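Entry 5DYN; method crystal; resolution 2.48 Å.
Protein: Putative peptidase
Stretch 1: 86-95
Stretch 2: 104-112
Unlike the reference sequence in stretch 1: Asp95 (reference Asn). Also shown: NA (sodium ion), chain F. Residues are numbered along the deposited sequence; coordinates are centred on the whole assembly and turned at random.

Stretch 1 86-95: YYDYYQSRYD
Stretch 2 104-112: DWTGGVSVG

Where a helix runs out into a loop, the packing against it often changes from side-chain contact to main-chain bonding, and this putative peptidase gives a compact example. Stretch 1 enters already helical and has opened into loop by Arg93; stretch 2 is loop until a strand starts at Ser110. They run antiparallel, with CA atoms 4.4 Å apart at Tyr94 and Thr106 and 6.4 Å apart at Tyr87 and Val111, and bury 586 Å².

Trp105 (phi/psi -83/107, chi1 t, chi2 -85°) meets Tyr90 (chi1 m). The tyrosine edge points to the indole face, planes at 86°, with Tyr90 CD1 3.4 Å from Trp105 CD1. Two carbonyls turn their partial negative charge to a sodium ion, 2.5 Å from Trp105 O and 3.0 Å from Tyr90 O.

Thr106 (-109/8, chi1 p) carries the sole hydrogen bond between the stretches: Asp95 N donates to Thr106 O at 3.0 Å, nearly straight at 167°. Thr106 CA also lies 3.3 Å from Arg93 O, a CA-H...O contact.

Gly107 (-85/-5) leads into Gly108 (76/-161), whose positive phi by itself favours glycine. The Tyr94 ring (chi1 t) sets its edge against Gly108, Tyr94 CD1 to Gly108 CA 3.5 Å; an ideal CB on Gly108 would lie 2.7 Å from Tyr94 CD1, a clash. Within stretch 2, Gly108 O accepts a weak hydrogen bond from Trp105 NE1 at 3.1 Å.

Val109 (-170/167, chi1 p) points toward the helix, where apolar surfaces meet: Val109 CG1 packs 3.7 Å from Tyr90 CB and 4.1 Å from Tyr87 CD1, Val109 CG2 3.7 Å from Tyr86 CE2. Ser110 (-141/129) points away; Val111 (-130/136, chi1 t) points toward the helix, Val111 CG2 lying 3.9 Å from Tyr86 CG and 4.3 Å from the Tyr86 ring centroid, an off-centre CH-pi contact. Tyr86 and Tyr87 are both t.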

# COMPACT_ATOMS: atom_id res chain seq x y z
N TYR B 86 -3.02 10.86 -7.76
CA TYR B 86 -1.93 9.96 -8.12
C TYR B 86 -2.11 9.47 -9.55
O TYR B 86 -1.18 9.53 -10.36
CB TYR B 86 -1.88 8.77 -7.16
CG TYR B 86 -0.54 8.06 -7.08
CD1 TYR B 86 0.04 7.78 -5.84
CD2 TYR B 86 0.14 7.68 -8.22
CE1 TYR B 86 1.25 7.13 -5.76
CE2 TYR B 86 1.36 7.03 -8.15
CZ TYR B 86 1.91 6.76 -6.92
OH TYR B 86 3.12 6.12 -6.85
N TYR B 87 -3.31 9.00 -9.86
CA TYR B 87 -3.59 8.42 -11.17
C TYR B 87 -3.57 9.46 -12.29
O TYR B 87 -2.94 9.24 -13.32
CB TYR B 87 -4.94 7.70 -11.17
CG TYR B 87 -5.32 7.21 -12.55
CD1 TYR B 87 -4.72 6.08 -13.09
CD2 TYR B 87 -6.25 7.89 -13.33
CE1 TYR B 87 -5.05 5.63 -14.35
CE2 TYR B 87 -6.58 7.45 -14.59
CZ TYR B 87 -5.98 6.32 -15.10
OH TYR B 87 -6.30 5.86 -16.36
N ASP B 88 -4.28 10.57 -12.09
CA ASP B 88 -4.42 11.59 -13.13
C ASP B 88 -3.07 12.12 -13.59
O ASP B 88 -2.89 12.43 -14.78
CB ASP B 88 -5.29 12.75 -12.63
CG ASP B 88 -6.76 12.39 -12.57
OD1 ASP B 88 -7.18 11.47 -13.30
OD2 ASP B 88 -7.50 13.03 -11.79
N TYR B 89 -2.13 12.23 -12.67
CA TYR B 89 -0.79 12.73 -12.97
C TYR B 89 -0.08 11.84 -13.98
O TYR B 89 0.47 12.32 -14.97
CB TYR B 89 0.04 12.84 -11.70
CG TYR B 89 1.39 13.49 -11.90
CD1 TYR B 89 1.53 14.87 -11.79
CD2 TYR B 89 2.51 12.73 -12.20
CE1 TYR B 89 2.76 15.48 -11.97
CE2 TYR B 89 3.75 13.33 -12.38
CZ TYR B 89 3.87 14.70 -12.27
OH TYR B 89 5.09 15.31 -12.45
N TYR B 90 -0.08 10.54 -13.71
CA TYR B 90 0.66 9.60 -14.54
C TYR B 90 -0.09 9.25 -15.82
O TYR B 90 0.52 8.85 -16.81
CB TYR B 90 0.97 8.32 -13.76
CG TYR B 90 2.10 8.47 -12.77
CD1 TYR B 90 3.41 8.20 -13.14
CD2 TYR B 90 1.85 8.87 -11.46
CE1 TYR B 90 4.44 8.33 -12.23
CE2 TYR B 90 2.88 9.00 -10.55
CZ TYR B 90 4.18 8.72 -10.94
OH TYR B 90 5.20 8.85 -10.03
N GLN B 91 -1.41 9.41 -15.81
CA GLN B 91 -2.18 9.11 -17.02
C GLN B 91 -2.04 10.26 -18.02
O GLN B 91 -2.12 10.04 -19.23
CB GLN B 91 -3.66 8.85 -16.67
CG GLN B 91 -4.50 10.07 -16.36
CD GLN B 91 -5.09 10.72 -17.61
OE1 GLN B 91 -5.08 10.13 -18.69
NE2 GLN B 91 -5.61 11.93 -17.45
N SER B 92 -1.82 11.47 -17.51
CA SER B 92 -1.64 12.64 -18.36
C SER B 92 -0.33 12.55 -19.13
O SER B 92 -0.22 13.05 -20.25
CB SER B 92 -1.68 13.92 -17.53
OG SER B 92 -2.96 14.12 -16.96
N ARG B 93 0.66 11.92 -18.52
CA ARG B 93 1.98 11.80 -19.12
C ARG B 93 2.22 10.41 -19.69
O ARG B 93 3.32 10.08 -20.12
CB ARG B 93 3.05 12.15 -18.08
CG ARG B 93 2.95 13.58 -17.58
CD ARG B 93 3.71 13.80 -16.29
NE ARG B 93 3.69 15.21 -15.89
CZ ARG B 93 2.65 15.80 -15.31
NH1 ARG B 93 1.55 15.11 -15.05
NH2 ARG B 93 2.71 17.09 -14.99
N TYR B 94 1.16 9.60 -19.72
CA TYR B 94 1.25 8.23 -20.22
C TYR B 94 1.48 8.20 -21.73
O TYR B 94 0.71 8.77 -22.49
CB TYR B 94 -0.01 7.45 -19.86
CG TYR B 94 -0.03 6.04 -20.39
CD1 TYR B 94 0.69 5.03 -19.77
CD2 TYR B 94 -0.79 5.70 -21.51
CE1 TYR B 94 0.67 3.73 -20.25
CE2 TYR B 94 -0.81 4.41 -22.00
CZ TYR B 94 -0.08 3.43 -21.36
OH TYR B 94 -0.10 2.14 -21.85
N ASP B 95 2.53 7.51 -22.14
CA ASP B 95 2.82 7.35 -23.56
C ASP B 95 3.30 5.92 -23.83
O ASP B 95 4.21 5.69 -24.62
CB ASP B 95 3.87 8.36 -24.02
CG ASP B 95 3.90 8.54 -25.53
OD1 ASP B 95 2.87 8.28 -26.18
OD2 ASP B 95 4.96 8.94 -26.07
N ASP B 104 11.03 11.40 -16.27
CA ASP B 104 9.91 11.53 -17.20
C ASP B 104 9.15 10.21 -17.30
O ASP B 104 9.41 9.40 -18.20
CB ASP B 104 10.40 11.97 -18.59
CG ASP B 104 9.25 12.29 -19.53
OD1 ASP B 104 8.13 12.55 -19.05
OD2 ASP B 104 9.48 12.29 -20.76
N TRP B 105 8.23 9.98 -16.38
CA TRP B 105 7.53 8.71 -16.31
C TRP B 105 6.36 8.63 -17.29
O TRP B 105 5.32 9.26 -17.08
CB TRP B 105 7.03 8.45 -14.89
CG TRP B 105 6.75 7.01 -14.64
CD1 TRP B 105 5.60 6.33 -14.93
CD2 TRP B 105 7.64 6.05 -14.05
NE1 TRP B 105 5.72 5.01 -14.56
CE2 TRP B 105 6.96 4.82 -14.01
CE3 TRP B 105 8.94 6.12 -13.55
CZ2 TRP B 105 7.54 3.66 -13.50
CZ3 TRP B 105 9.52 4.98 -13.03
CH2 TRP B 105 8.82 3.76 -13.01
N THR B 106 6.54 7.85 -18.35
CA THR B 106 5.50 7.67 -19.35
C THR B 106 4.89 6.27 -19.29
O THR B 106 4.09 5.89 -20.14
CB THR B 106 6.05 7.91 -20.77
OG1 THR B 106 7.11 6.98 -21.02
CG2 THR B 106 6.58 9.32 -20.90
N GLY B 107 5.27 5.52 -18.26
CA GLY B 107 4.85 4.13 -18.13
C GLY B 107 3.49 3.97 -17.47
O GLY B 107 2.98 2.85 -17.37
N GLY B 108 2.92 5.07 -17.01
CA GLY B 108 1.61 5.03 -16.38
C GLY B 108 1.65 4.48 -14.97
O GLY B 108 2.72 4.44 -14.34
N VAL B 109 0.50 4.06 -14.47
CA VAL B 109 0.35 3.64 -13.08
C VAL B 109 -1.01 2.96 -12.86
O VAL B 109 -1.89 3.03 -13.72
CB VAL B 109 0.49 4.85 -12.12
CG1 VAL B 109 -0.82 5.63 -12.05
CG2 VAL B 109 0.94 4.40 -10.74
N SER B 110 -1.16 2.31 -11.71
CA SER B 110 -2.45 1.77 -11.29
C SER B 110 -2.62 1.98 -9.79
O SER B 110 -1.75 1.63 -9.00
CB SER B 110 -2.56 0.29 -11.64
OG SER B 110 -1.66 -0.49 -10.88
N VAL B 111 -3.76 2.55 -9.40
CA VAL B 111 -4.03 2.85 -7.99
C VAL B 111 -5.40 2.32 -7.58
O VAL B 111 -6.39 2.48 -8.30
CB VAL B 111 -3.97 4.37 -7.70
CG1 VAL B 111 -4.21 4.65 -6.23
CG2 VAL B 111 -2.63 4.94 -8.14
N GLY B 112 -5.46 1.69 -6.41
CA GLY B 112 -6.72 1.21 -5.87
C GLY B 112 -6.96 1.69 -4.45
O GLY B 112 -6.02 1.93 -3.70
NA NA F . 3.27 7.94 -17.42